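Local structure of phosphomethylpyrimidine kinase (Pyrococcus furiosus, 2PB9) at the interface of chains A and B. The protein probably condenses thiazole phosphate with hydroxymethylpyrimidine diphosphate to thiamine monophosphate through this C-terminal ThiN domain, the whole protein also being a hydroxymethylpyrimidine (phosphate) kinase. Numbering follows the deposited sequence. Chains: chain A/B, Phosphomethylpyrimidine kinase.

The interface of chains A and B. Residues chain A 54-55, 67-69; chain B 58-60, 65.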
ATOM      1  N   LYS A  54     -12.439  27.719   7.432  1.00 25.73           N
ATOM      2  CA  LYS A  54     -11.016  27.998   7.287  1.00 24.96           C
ATOM      3  C   LYS A  54     -10.232  27.368   8.427  1.00 25.00           C
ATOM      4  O   LYS A  54     -10.320  27.808   9.569  1.00 27.03           O
ATOM      5  CB  LYS A  54     -10.768  29.503   7.264  1.00 23.99           C
ATOM      6  CG  LYS A  54      -9.323  29.854   7.093  1.00 23.52           C
ATOM      7  CD  LYS A  54      -9.122  31.350   7.104  1.00 24.47           C
ATOM      8  CE  LYS A  54      -7.642  31.682   6.972  1.00 25.21           C
ATOM      9  NZ  LYS A  54      -7.408  33.138   7.093  1.00 27.25           N
ATOM     10  N   GLY A  55      -9.466  26.331   8.106  1.00 25.22           N
ATOM     11  CA  GLY A  55      -8.680  25.648   9.115  1.00 24.34           C
ATOM     12  C   GLY A  55      -9.386  24.388   9.572  1.00 23.80           C
ATOM     13  O   GLY A  55      -8.885  23.670  10.431  1.00 24.21           O
ATOM     14  N   VAL A  67     -11.246  25.743  13.665  1.00 25.09           N
ATOM     15  CA  VAL A  67     -10.118  26.662  13.786  1.00 23.90           C
ATOM     16  C   VAL A  67     -10.405  28.081  13.335  1.00 23.88           C
ATOM     17  O   VAL A  67      -9.833  29.021  13.864  1.00 25.74           O
ATOM     18  CB  VAL A  67      -8.883  26.152  13.015  1.00 21.91           C
ATOM     19  CG1 VAL A  67      -7.757  27.179  13.097  1.00 16.84           C
ATOM     20  CG2 VAL A  67      -8.434  24.821  13.595  1.00 20.45           C
ATOM     21  N   GLY A  68     -11.292  28.238  12.362  1.00 23.13           N
ATOM     22  CA  GLY A  68     -11.579  29.569  11.874  1.00 22.05           C
ATOM     23  C   GLY A  68     -13.014  29.792  11.455  1.00 22.52           C
ATOM     24  O   GLY A  68     -13.905  28.995  11.776  1.00 22.27           O
ATOM     25  N   PRO A  69     -13.270  30.908  10.755  1.00 22.11           N
ATOM     26  CA  PRO A  69     -14.595  31.285  10.266  1.00 22.53           C
ATOM     27  C   PRO A  69     -14.910  30.661   8.909  1.00 23.67           C
ATOM     28  O   PRO A  69     -14.039  30.072   8.251  1.00 24.10           O
ATOM     29  CB  PRO A  69     -14.498  32.793  10.182  1.00 20.33           C
ATOM     30  CG  PRO A  69     -13.101  32.973   9.720  1.00 20.22           C
ATOM     31  CD  PRO A  69     -12.332  32.036  10.609  1.00 20.55           C
TER
ATOM     32  N   VAL B  58      -2.052  24.175  12.408  1.00 26.92           N
ATOM     33  CA  VAL B  58      -2.542  23.838  11.070  1.00 25.20           C
ATOM     34  C   VAL B  58      -2.402  24.958  10.033  1.00 25.19           C
ATOM     35  O   VAL B  58      -2.200  26.126  10.390  1.00 23.43           O
ATOM     36  CB  VAL B  58      -4.036  23.431  11.157  1.00 24.09           C
ATOM     37  CG1 VAL B  58      -4.214  22.365  12.216  1.00 24.51           C
ATOM     38  CG2 VAL B  58      -4.897  24.633  11.519  1.00 20.72           C
ATOM     39  N   LYS B  59      -2.498  24.598   8.752  1.00 27.04           N
ATOM     40  CA  LYS B  59      -2.419  25.609   7.696  1.00 29.38           C
ATOM     41  C   LYS B  59      -3.637  26.497   7.883  1.00 30.97           C
ATOM     42  O   LYS B  59      -4.765  26.009   8.002  1.00 31.52           O
ATOM     43  CB  LYS B  59      -2.495  25.005   6.287  1.00 27.66           C
ATOM     44  CG  LYS B  59      -1.322  24.145   5.833  1.00 32.76           C
ATOM     45  CD  LYS B  59      -1.332  24.026   4.293  1.00 33.89           C
ATOM     46  CE  LYS B  59      -0.477  22.849   3.748  1.00 37.97           C
ATOM     47  NZ  LYS B  59       1.038  22.954   3.881  1.00 38.20           N
ATOM     48  N   TYR B  60      -3.421  27.799   7.934  1.00 33.59           N
ATOM     49  CA  TYR B  60      -4.550  28.683   8.079  1.00 37.21           C
ATOM     50  C   TYR B  60      -4.762  29.266   6.683  1.00 38.94           C
ATOM     51  O   TYR B  60      -5.131  28.537   5.760  1.00 40.52           O
ATOM     52  CB  TYR B  60      -4.258  29.745   9.137  1.00 38.71           C
ATOM     53  CG  TYR B  60      -5.511  30.342   9.731  1.00 40.73           C
ATOM     54  CD1 TYR B  60      -6.635  29.551   9.977  1.00 41.79           C
ATOM     55  CD2 TYR B  60      -5.588  31.704  10.022  1.00 41.47           C
ATOM     56  CE1 TYR B  60      -7.811  30.111  10.491  1.00 43.67           C
ATOM     57  CE2 TYR B  60      -6.751  32.269  10.535  1.00 42.22           C
ATOM     58  CZ  TYR B  60      -7.858  31.472  10.764  1.00 43.47           C
ATOM     59  OH  TYR B  60      -9.015  32.046  11.234  1.00 45.50           O
ATOM     60  N   LYS B  65      -1.445  28.274  12.045  1.00 32.98           N
ATOM     61  CA  LYS B  65      -2.083  28.695  13.272  1.00 30.98           C
ATOM     62  C   LYS B  65      -2.072  27.580  14.292  1.00 30.53           C
ATOM     63  O   LYS B  65      -2.368  26.432  13.972  1.00 30.84           O
ATOM     64  CB  LYS B  65      -3.522  29.129  12.975  1.00 30.63           C
ATOM     65  CG  LYS B  65      -4.313  29.595  14.179  1.00 30.18           C
ATOM     66  CD  LYS B  65      -5.680  30.114  13.768  1.00 32.00           C
ATOM     67  CE  LYS B  65      -6.530  30.447  14.981  1.00 32.96           C
ATOM     68  NZ  LYS B  65      -7.828  31.052  14.587  1.00 36.06           N
TER
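B:Tyr60 lays one face of its ring against the side chain of A:Lys54, the central contact of this patch between two copies of the ThiN domain. A CH-pi interaction is indicated by A:Lys54 CE, 3.5 Å from the centroid of the B:Tyr60 ring. The lysine crosses the tyrosine at about a right angle: CG and CD lie near CE1, whereas NZ ends 3.6 Å from CE2 of B:Tyr60. With CG anti to the backbone N (chi1 -179°) and the chain extended beyond it, A:Lys54 spans the ring from one edge to the other. The phenol oxygen reaches the A:Gly68-A:Pro69 segment, where OH of B:Tyr60 packs 3.4 Å from CD of A:Pro69.

The opposite ring face is backed from within chain B by B:Lys65, whose CD lies over the ring centre, 3.7 Å above its plane. Replacing B:Tyr60 by an alanine would probably open a gap between the aliphatic chains of A:Lys54 and B:Lys65, leaving A:Lys54 without its ring face and freer to turn. B:Lys65 also crosses the interface, its side-chain amine NZ donating to the backbone O of A:Val67 at 2.9 Å. The C=O...N angle of 163° puts this donor almost straight ahead of the carbonyl. The methylenes leading to it pack on A:Val67, with CD of B:Lys65 3.7 Å from CG1, the methyl held anti to the backbone N (chi1 177°). Farther out, the other methyl of A:Val67, CG2, meets B:Val58 CG2 tip to tip at 4.1 Å. Both B:Val58 and B:Lys65 extend from short strands, 57-59 and 64-66, that flank the loop carrying B:Tyr60. Two-fold symmetry repeats the arrangement with the chains exchanged, although the structure alone does not show that this pairing is biological.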